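Local coordinates for thiamine-monophosphate kinase (Stenotrophomonas maltophilia, PDB 6XEP), which probably catalyses the ATP-dependent phosphorylation of thiamine monophosphate to thiamine diphosphate, the active form of vitamin B1, at residues 244-249 and 314-319; 66-71 and 104-109; 192-197 and 257-262. All blocks are in the same frame, centred on the assembly; numbering follows the deposited sequence.

Interaction 1 of 3, residues 244-249 and 314-319; sequences HVDADS and HVDGEA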
loop_
_atom_site.group_PDB
_atom_site.type_symbol
_atom_site.label_atom_id
_atom_site.label_comp_id
_atom_site.label_asym_id
_atom_site.label_seq_id
_atom_site.Cartn_x
_atom_site.Cartn_y
_atom_site.Cartn_z
ATOM N N HIS A 244 -20.310 15.603 24.607
ATOM C CA HIS A 244 -21.758 15.734 24.636
ATOM C C HIS A 244 -22.194 16.261 23.274
ATOM O O HIS A 244 -21.651 17.261 22.804
ATOM C CB HIS A 244 -22.197 16.660 25.766
ATOM C CG HIS A 244 -22.115 16.021 27.125
ATOM N ND1 HIS A 244 -23.186 15.393 27.716
ATOM C CD2 HIS A 244 -21.074 15.874 27.980
ATOM C CE1 HIS A 244 -22.823 14.915 28.895
ATOM N NE2 HIS A 244 -21.540 15.186 29.073
ATOM N N VAL A 245 -23.134 15.565 22.634
ATOM C CA VAL A 245 -23.649 15.932 21.314
ATOM C C VAL A 245 -25.108 16.336 21.448
ATOM O O VAL A 245 -25.921 15.590 22.011
ATOM C CB VAL A 245 -23.526 14.775 20.309
ATOM C CG1 VAL A 245 -24.242 15.136 19.003
ATOM C CG2 VAL A 245 -22.083 14.447 20.044
ATOM N N ASP A 246 -25.453 17.503 20.912
ATOM C CA ASP A 246 -26.851 17.892 20.802
ATOM C C ASP A 246 -27.364 17.425 19.450
ATOM O O ASP A 246 -27.000 17.990 18.405
ATOM C CB ASP A 246 -27.042 19.389 20.945
ATOM C CG ASP A 246 -28.487 19.761 20.786
ATOM O OD1 ASP A 246 -29.310 19.243 21.579
ATOM O OD2 ASP A 246 -28.810 20.514 19.849
ATOM N N ALA A 247 -28.200 16.383 19.462
ATOM C CA ALA A 247 -28.608 15.769 18.204
ATOM C C ALA A 247 -29.352 16.763 17.318
ATOM O O ALA A 247 -29.218 16.712 16.095
ATOM C CB ALA A 247 -29.483 14.542 18.464
ATOM N N ASP A 248 -30.116 17.675 17.920
ATOM C CA ASP A 248 -30.884 18.633 17.131
ATOM C C ASP A 248 -29.982 19.550 16.308
ATOM O O ASP A 248 -30.447 20.120 15.319
ATOM C CB ASP A 248 -31.778 19.499 18.020
ATOM C CG ASP A 248 -32.941 18.729 18.658
ATOM O OD1 ASP A 248 -33.319 17.651 18.166
ATOM O OD2 ASP A 248 -33.483 19.230 19.667
ATOM N N SER A 249 -28.712 19.700 16.692
ATOM C CA SER A 249 -27.772 20.613 16.046
ATOM C C SER A 249 -27.018 19.990 14.886
ATOM O O SER A 249 -26.270 20.697 14.195
ATOM C CB SER A 249 -26.734 21.112 17.047
ATOM O OG SER A 249 -27.374 21.811 18.109
ATOM N N HIS A 314 -21.970 11.242 24.566
ATOM C CA HIS A 314 -23.343 11.348 25.008
ATOM C C HIS A 314 -24.141 11.948 23.864
ATOM O O HIS A 314 -23.621 12.764 23.096
ATOM C CB HIS A 314 -23.505 12.248 26.227
ATOM C CG HIS A 314 -22.757 11.801 27.443
ATOM N ND1 HIS A 314 -21.382 11.693 27.478
ATOM C CD2 HIS A 314 -23.189 11.525 28.694
ATOM C CE1 HIS A 314 -21.005 11.324 28.690
ATOM N NE2 HIS A 314 -22.082 11.216 29.447
ATOM N N VAL A 315 -25.390 11.521 23.751
ATOM C CA VAL A 315 -26.360 12.158 22.873
ATOM C C VAL A 315 -27.481 12.651 23.758
ATOM O O VAL A 315 -28.110 11.855 24.473
ATOM C CB VAL A 315 -26.909 11.214 21.792
ATOM C CG1 VAL A 315 -27.903 11.962 20.926
ATOM C CG2 VAL A 315 -25.793 10.628 20.930
ATOM N N ASP A 316 -27.741 13.959 23.706
ATOM C CA ASP A 316 -28.795 14.553 24.518
ATOM C C ASP A 316 -28.674 14.106 25.977
ATOM O O ASP A 316 -29.663 13.788 26.640
ATOM C CB ASP A 316 -30.164 14.208 23.929
ATOM C CG ASP A 316 -30.319 14.705 22.491
ATOM O OD1 ASP A 316 -29.461 15.499 22.019
ATOM O OD2 ASP A 316 -31.285 14.280 21.818
ATOM N N GLY A 317 -27.434 14.046 26.471
ATOM C CA GLY A 317 -27.164 13.765 27.869
ATOM C C GLY A 317 -26.938 12.303 28.226
ATOM O O GLY A 317 -26.520 12.019 29.359
ATOM N N GLU A 318 -27.182 11.365 27.316
ATOM C CA GLU A 318 -27.132 9.941 27.645
ATOM C C GLU A 318 -25.954 9.285 26.937
ATOM O O GLU A 318 -25.791 9.451 25.729
ATOM C CB GLU A 318 -28.435 9.253 27.234
ATOM C CG GLU A 318 -28.466 7.781 27.586
ATOM C CD GLU A 318 -28.212 7.545 29.064
ATOM O OE1 GLU A 318 -29.128 7.798 29.863
ATOM O OE2 GLU A 318 -27.094 7.108 29.412
ATOM N N ALA A 319 -25.153 8.517 27.677
ATOM C CA ALA A 319 -24.027 7.815 27.070
ATOM C C ALA A 319 -24.302 6.341 26.811
ATOM O O ALA A 319 -23.663 5.755 25.930
ATOM C CB ALA A 319 -22.771 7.934 27.941
HETATM O O HOH W 1 -25.083 15.102 25.457
HETATM O O HOH W 2 -32.762 15.125 19.526
#

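Interaction 2 of 3, residues 66-71 and 104-109; sequences TRAFDI and EDWIEA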
loop_
_atom_site.group_PDB
_atom_site.type_symbol
_atom_site.label_atom_id
_atom_site.label_comp_id
_atom_site.label_asym_id
_atom_site.label_seq_id
_atom_site.Cartn_x
_atom_site.Cartn_y
_atom_site.Cartn_z
ATOM N N THR A 66 -21.048 -0.284 -8.527
ATOM C CA THR A 66 -20.371 1.016 -8.533
ATOM C C THR A 66 -19.507 1.146 -9.785
ATOM O O THR A 66 -18.769 0.224 -10.145
ATOM C CB THR A 66 -19.507 1.205 -7.280
ATOM O OG1 THR A 66 -20.301 1.018 -6.091
ATOM C CG2 THR A 66 -18.907 2.636 -7.264
ATOM N N ARG A 67 -19.612 2.289 -10.461
ATOM C CA ARG A 67 -18.864 2.489 -11.701
ATOM C C ARG A 67 -17.387 2.757 -11.428
ATOM O O ARG A 67 -17.002 3.239 -10.363
ATOM C CB ARG A 67 -19.459 3.652 -12.499
ATOM C CG ARG A 67 -20.887 3.403 -12.993
ATOM C CD ARG A 67 -20.943 2.375 -14.073
ATOM N NE ARG A 67 -20.287 2.855 -15.289
ATOM C CZ ARG A 67 -20.877 3.618 -16.201
ATOM N NH1 ARG A 67 -22.143 3.995 -16.043
ATOM N NH2 ARG A 67 -20.200 4.005 -17.273
ATOM N N ALA A 68 -16.553 2.447 -12.427
ATOM C CA ALA A 68 -15.099 2.574 -12.285
ATOM C C ALA A 68 -14.666 3.966 -11.817
ATOM O O ALA A 68 -13.806 4.096 -10.938
ATOM C CB ALA A 68 -14.432 2.227 -13.624
ATOM N N PHE A 69 -15.215 5.028 -12.424
ATOM C CA PHE A 69 -14.823 6.377 -12.004
ATOM C C PHE A 69 -15.053 6.578 -10.511
ATOM O O PHE A 69 -14.217 7.156 -9.815
ATOM C CB PHE A 69 -15.602 7.421 -12.814
ATOM C CG PHE A 69 -15.291 8.857 -12.447
ATOM C CD1 PHE A 69 -15.913 9.468 -11.378
ATOM C CD2 PHE A 69 -14.421 9.601 -13.218
ATOM C CE1 PHE A 69 -15.628 10.775 -11.044
ATOM C CE2 PHE A 69 -14.133 10.918 -12.912
ATOM C CZ PHE A 69 -14.737 11.505 -11.820
ATOM N N ASP A 70 -16.193 6.126 -10.005
ATOM C CA ASP A 70 -16.511 6.346 -8.592
ATOM C C ASP A 70 -15.640 5.499 -7.678
ATOM O O ASP A 70 -15.290 5.932 -6.573
ATOM C CB ASP A 70 -17.995 6.060 -8.387
ATOM C CG ASP A 70 -18.852 6.917 -9.293
ATOM O OD1 ASP A 70 -18.524 8.118 -9.421
ATOM O OD2 ASP A 70 -19.824 6.403 -9.899
ATOM N N ILE A 71 -15.281 4.293 -8.121
ATOM C CA ILE A 71 -14.342 3.478 -7.362
ATOM C C ILE A 71 -12.989 4.171 -7.286
ATOM O O ILE A 71 -12.349 4.202 -6.228
ATOM C CB ILE A 71 -14.225 2.074 -7.984
ATOM C CG1 ILE A 71 -15.566 1.352 -7.908
ATOM C CG2 ILE A 71 -13.184 1.261 -7.241
ATOM C CD1 ILE A 71 -15.568 0.040 -8.690
ATOM N N GLU A 104 -9.125 -2.812 -20.298
ATOM C CA GLU A 104 -8.501 -1.528 -20.596
ATOM C C GLU A 104 -9.449 -0.381 -20.292
ATOM O O GLU A 104 -9.060 0.612 -19.669
ATOM C CB GLU A 104 -8.065 -1.476 -22.062
ATOM C CG GLU A 104 -6.837 -2.295 -22.401
ATOM C CD GLU A 104 -6.399 -2.109 -23.852
ATOM O OE1 GLU A 104 -7.246 -1.737 -24.695
ATOM O OE2 GLU A 104 -5.204 -2.328 -24.150
ATOM N N ASP A 105 -10.706 -0.506 -20.719
ATOM C CA ASP A 105 -11.631 0.603 -20.541
ATOM C C ASP A 105 -11.965 0.837 -19.077
ATOM O O ASP A 105 -12.168 1.981 -18.668
ATOM C CB ASP A 105 -12.896 0.359 -21.342
ATOM C CG ASP A 105 -12.706 0.680 -22.808
ATOM O OD1 ASP A 105 -11.535 0.854 -23.225
ATOM O OD2 ASP A 105 -13.714 0.780 -23.530
ATOM N N TRP A 106 -12.034 -0.222 -18.273
ATOM C CA TRP A 106 -12.324 -0.012 -16.857
ATOM C C TRP A 106 -11.188 0.730 -16.166
ATOM O O TRP A 106 -11.428 1.663 -15.403
ATOM C CB TRP A 106 -12.590 -1.353 -16.170
ATOM C CG TRP A 106 -13.099 -1.216 -14.773
ATOM C CD1 TRP A 106 -14.405 -1.272 -14.368
ATOM C CD2 TRP A 106 -12.319 -1.052 -13.586
ATOM N NE1 TRP A 106 -14.482 -1.136 -13.009
ATOM C CE2 TRP A 106 -13.217 -0.990 -12.503
ATOM C CE3 TRP A 106 -10.949 -0.941 -13.333
ATOM C CZ2 TRP A 106 -12.789 -0.824 -11.189
ATOM C CZ3 TRP A 106 -10.522 -0.772 -12.019
ATOM C CH2 TRP A 106 -11.440 -0.700 -10.971
ATOM N N ILE A 107 -9.945 0.353 -16.447
ATOM C CA ILE A 107 -8.823 0.995 -15.775
ATOM C C ILE A 107 -8.725 2.456 -16.179
ATOM O O ILE A 107 -8.404 3.314 -15.355
ATOM C CB ILE A 107 -7.515 0.240 -16.069
ATOM C CG1 ILE A 107 -7.513 -1.108 -15.357
ATOM C CG2 ILE A 107 -6.322 1.018 -15.556
ATOM C CD1 ILE A 107 -6.316 -1.969 -15.755
ATOM N N GLU A 108 -8.997 2.763 -17.449
ATOM C CA GLU A 108 -8.966 4.155 -17.894
ATOM C C GLU A 108 -10.010 4.986 -17.154
ATOM O O GLU A 108 -9.742 6.122 -16.749
ATOM C CB GLU A 108 -9.187 4.216 -19.405
ATOM C CG GLU A 108 -9.123 5.609 -20.009
ATOM C CD GLU A 108 -8.883 5.589 -21.523
ATOM O OE1 GLU A 108 -9.608 4.875 -22.253
ATOM O OE2 GLU A 108 -7.958 6.293 -21.984
ATOM N N ALA A 109 -11.209 4.432 -16.981
ATOM C CA ALA A 109 -12.276 5.130 -16.270
ATOM C C ALA A 109 -11.969 5.246 -14.787
ATOM O O ALA A 109 -12.264 6.267 -14.157
ATOM C CB ALA A 109 -13.598 4.395 -16.471
HETATM O O HOH W 3 -17.142 -1.269 -11.768
#

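Interaction 3 of 3, residues 192-197 and 257-262; sequences ADYESL and RELLGR. With EDO (1,2-ethanediol), chain C.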
loop_
_atom_site.group_PDB
_atom_site.type_symbol
_atom_site.label_atom_id
_atom_site.label_comp_id
_atom_site.label_asym_id
_atom_site.label_seq_id
_atom_site.Cartn_x
_atom_site.Cartn_y
_atom_site.Cartn_z
ATOM N N ALA A 192 -33.045 15.574 -8.146
ATOM C CA ALA A 192 -31.903 16.252 -7.534
ATOM C C ALA A 192 -31.553 15.702 -6.158
ATOM O O ALA A 192 -30.370 15.536 -5.855
ATOM C CB ALA A 192 -32.166 17.754 -7.435
ATOM N N ASP A 193 -32.553 15.452 -5.297
ATOM C CA ASP A 193 -32.230 15.001 -3.941
ATOM C C ASP A 193 -31.645 13.600 -3.961
ATOM O O ASP A 193 -30.724 13.311 -3.193
ATOM C CB ASP A 193 -33.446 15.030 -3.020
ATOM C CG ASP A 193 -33.969 16.434 -2.792
ATOM O OD1 ASP A 193 -33.163 17.385 -2.854
ATOM O OD2 ASP A 193 -35.186 16.579 -2.566
ATOM N N TYR A 194 -32.165 12.711 -4.822
ATOM C CA TYR A 194 -31.562 11.383 -4.915
ATOM C C TYR A 194 -30.141 11.471 -5.433
ATOM O O TYR A 194 -29.240 10.784 -4.934
ATOM C CB TYR A 194 -32.383 10.471 -5.823
ATOM C CG TYR A 194 -33.670 10.007 -5.201
ATOM C CD1 TYR A 194 -33.735 8.800 -4.510
ATOM C CD2 TYR A 194 -34.825 10.774 -5.300
ATOM C CE1 TYR A 194 -34.919 8.372 -3.932
ATOM C CE2 TYR A 194 -36.013 10.350 -4.717
ATOM C CZ TYR A 194 -36.049 9.149 -4.041
ATOM O OH TYR A 194 -37.225 8.729 -3.466
ATOM N N GLU A 195 -29.919 12.309 -6.443
ATOM C CA GLU A 195 -28.582 12.414 -7.009
ATOM C C GLU A 195 -27.595 12.981 -5.990
ATOM O O GLU A 195 -26.429 12.562 -5.959
ATOM C CB GLU A 195 -28.644 13.253 -8.294
ATOM C CG GLU A 195 -27.309 13.447 -8.975
ATOM C CD GLU A 195 -26.749 12.174 -9.603
ATOM O OE1 GLU A 195 -27.404 11.107 -9.555
ATOM O OE2 GLU A 195 -25.631 12.254 -10.150
ATOM N N SER A 196 -28.041 13.913 -5.140
ATOM C CA SER A 196 -27.167 14.464 -4.109
ATOM C C SER A 196 -26.704 13.373 -3.155
ATOM O O SER A 196 -25.508 13.252 -2.866
ATOM C CB SER A 196 -27.884 15.573 -3.331
ATOM O OG SER A 196 -28.259 16.663 -4.164
ATOM N N LEU A 197 -27.648 12.562 -2.654
ATOM C CA LEU A 197 -27.282 11.478 -1.758
ATOM C C LEU A 197 -26.415 10.463 -2.479
ATOM O O LEU A 197 -25.443 9.958 -1.906
ATOM C CB LEU A 197 -28.530 10.799 -1.185
ATOM C CG LEU A 197 -29.429 11.666 -0.289
ATOM C CD1 LEU A 197 -30.553 10.844 0.327
ATOM C CD2 LEU A 197 -28.622 12.378 0.785
ATOM N N ARG A 257 -32.912 15.078 4.750
ATOM C CA ARG A 257 -34.155 15.383 5.445
ATOM C C ARG A 257 -35.371 15.135 4.553
ATOM O O ARG A 257 -36.416 14.691 5.044
ATOM C CB ARG A 257 -34.125 16.828 5.946
ATOM C CG ARG A 257 -34.728 16.986 7.323
ATOM C CD ARG A 257 -34.777 18.436 7.768
ATOM N NE ARG A 257 -33.562 18.918 8.431
ATOM C CZ ARG A 257 -33.213 18.627 9.685
ATOM N NH1 ARG A 257 -33.955 17.808 10.420
ATOM N NH2 ARG A 257 -32.108 19.140 10.201
ATOM N N GLU A 258 -35.244 15.371 3.240
ATOM C CA GLU A 258 -36.386 15.221 2.345
ATOM C C GLU A 258 -36.722 13.758 2.066
ATOM O O GLU A 258 -37.901 13.413 1.933
ATOM C CB GLU A 258 -36.121 15.952 1.032
ATOM C CG GLU A 258 -37.349 16.152 0.190
ATOM C CD GLU A 258 -38.252 17.250 0.729
ATOM O OE1 GLU A 258 -39.459 17.231 0.416
ATOM O OE2 GLU A 258 -37.752 18.134 1.463
ATOM N N LEU A 259 -35.716 12.885 1.968
ATOM C CA LEU A 259 -35.927 11.538 1.451
ATOM C C LEU A 259 -35.999 10.467 2.527
ATOM O O LEU A 259 -36.484 9.364 2.247
ATOM C CB LEU A 259 -34.816 11.170 0.461
ATOM C CG LEU A 259 -34.790 11.984 -0.834
ATOM C CD1 LEU A 259 -33.680 11.493 -1.753
ATOM C CD2 LEU A 259 -36.152 11.958 -1.530
ATOM N N LEU A 260 -35.513 10.746 3.733
ATOM C CA LEU A 260 -35.581 9.799 4.836
ATOM C C LEU A 260 -36.451 10.380 5.938
ATOM O O LEU A 260 -36.509 11.599 6.129
ATOM C CB LEU A 260 -34.182 9.459 5.392
ATOM C CG LEU A 260 -33.379 8.400 4.627
ATOM C CD1 LEU A 260 -32.937 8.905 3.256
ATOM C CD2 LEU A 260 -32.192 7.941 5.450
ATOM N N GLY A 261 -37.139 9.502 6.652
ATOM C CA GLY A 261 -37.941 9.944 7.775
ATOM C C GLY A 261 -37.079 10.522 8.881
ATOM O O GLY A 261 -35.863 10.382 8.913
ATOM N N ARG A 262 -37.749 11.183 9.822
ATOM C CA ARG A 262 -37.052 11.890 10.894
ATOM C C ARG A 262 -36.128 10.960 11.685
ATOM O O ARG A 262 -34.971 11.302 11.955
ATOM C CB ARG A 262 -38.106 12.561 11.779
ATOM C CG ARG A 262 -37.750 12.863 13.210
ATOM C CD ARG A 262 -39.042 13.260 13.956
ATOM N NE ARG A 262 -40.138 12.304 13.748
ATOM C CZ ARG A 262 -41.277 12.565 13.099
ATOM N NH1 ARG A 262 -42.201 11.617 12.968
ATOM N NH2 ARG A 262 -41.515 13.768 12.597
HETATM C C1 EDO C . -35.691 14.545 -5.723
HETATM O O1 EDO C . -35.309 15.933 -5.818
HETATM C C2 EDO C . -37.038 14.377 -5.020
HETATM O O2 EDO C . -37.018 14.890 -3.675
#

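Interaction 1 of 3, residues 244-249 and 314-319
V245 and H314 open a short parallel pairing of two strand ends. The amide N of V245 donates to O of H314 at 2.9 Å, from above the carbonyl plane, and O of V245 receives N of D316 at 3.0 Å, nearly straight. One side-chain bond continues this ladder where the strands stop: A247 N donates to D316 OD1 at 3.0 Å, on the carboxylate's syn side. An aspartate suits this place because its short side chain, with CG beside its own backbone N (chi1 -59°), reaches the amide of A247, beyond the last bridged pair. D246 OD1 lies 3.8 Å from the same D316 OD1, like charges whose repulsion the amide probably eases.

On one face of the sheet the imidazoles of H244 and H314 stack face to face, centroids 4.0 Å apart and planes 23° from parallel. CE1 of H244 sits over the rim of the H314 ring, whose opposite face carries A319 CB over its centre. A water joins H244 ND1 to G317 N. On the other face V245 and V315 turn toward helix 228-239; beyond the strand end, A247 CB meets V315 CG1 at 3.9 Å.

V315 to E318 forms a type I' turn with D316 and G317 at positive phi, where G317 has no side chain to clash with the preceding carbonyl O. This is a parallel edge pair of the mixed sheet in a PurM-like C-terminal domain.

Interaction 2 of 3, residues 66-71 and 104-109
A68 and W106 make the central apolar contact between the first turns of two helices. The methyl of A68 sits over the five-membered ring of the indole, its CB 3.5 Å from the ring centroid and 13° off the normal, a CH-pi contact. Alanine suits this place because a single methyl lets the helix come down close upon the ring. W106 carries its CG anti to the backbone N (chi1 -171°), and the indole extends from there toward helix 68-85. I71 meets the same indole at its edge, CD1 lying 3.8 Å from CZ2, with the two side chains crossing at about a right angle. A second small pair, A68 CB and A109 CB at 3.7 Å, lets the backbones approach.

That closeness also brings F69 CA to 3.3 Å from O of A109, a CA-H...O contact. The F69 side chain leads away from this segment and packs farther along helix 104-120, on D112 and A116.

Water supplies the remaining polar link. It accepts from W106 NE1 at 2.9 Å, in the plane of the indole, and donates to O of T66 at 2.7 Å, just before R67 at the N-cap.

L99 and L137 pack on W106 from two strands of the N-terminal domain's sheet. The chemistry thus divides the indole's work: its face and edge receive apolar groups, while its one N-H is satisfied by a bridging water.

Interaction 3 of 3, residues 192-197 and 257-262
Two helices of the PurM-like C-terminal domain meet here, the beginning of helix 192-202 against the end of helix 254-259, with L259 as the principal apolar side chain. Its CD1 lies over the centre of the Y194 ring, 3.6 Å from the centroid and 7° off the normal, a CH-pi contact; CD2 of L259 reaches the ring's rim at Y194 CE2, also 3.6 Å away. CG of L259 is anti to the carbonyl carbon (chi1 -66°), the branch point from which two methyls cover the centre and the rim of one phenol, which is why leucine suits the place. L197 slides past L259 in the opposite direction, CD1 to CD1 at 3.8 Å, and packs in turn on helix 170-179.

D193 borders this apolar patch, its OD2 3.5 Å from CG of E258. A 1,2-ethanediol, probably from the crystallisation liquor, grips D193 twice: O1 accepts from the backbone N at 2.8 Å, and O2 donates to OD2 at 2.7 Å.

Leucine and tyrosine therefore join the helices by dispersion and CH-pi contact, while D193 OD2 and E258 OE2 remain 5.0 Å apart, not in contact, two like charges that would probably disfavour a closer approach.

Overall arrangement
Interaction 2 comes first along the chain and closes before the others open; it joins helices 68-85 and 104-120 of the N-terminal AIR synthase-related domain, while its D70 and F69 also reach R203 beyond that range. Interactions 1 and 3 lie within the C-terminal range and alternate along the sequence: 192-197, 244-249, 257-262, 314-319. Strand 242-245 leads on to helix 254-259, so the two share one piece of chain, with centres about 23 Å apart and nearest atoms about 5 Å apart. Centres of interactions 1 and 2 are about 41 Å apart, on opposite sides of the chain's centre. Interaction 3, its centre about 26 Å from that of interaction 2, is nearer to each than they are to one another.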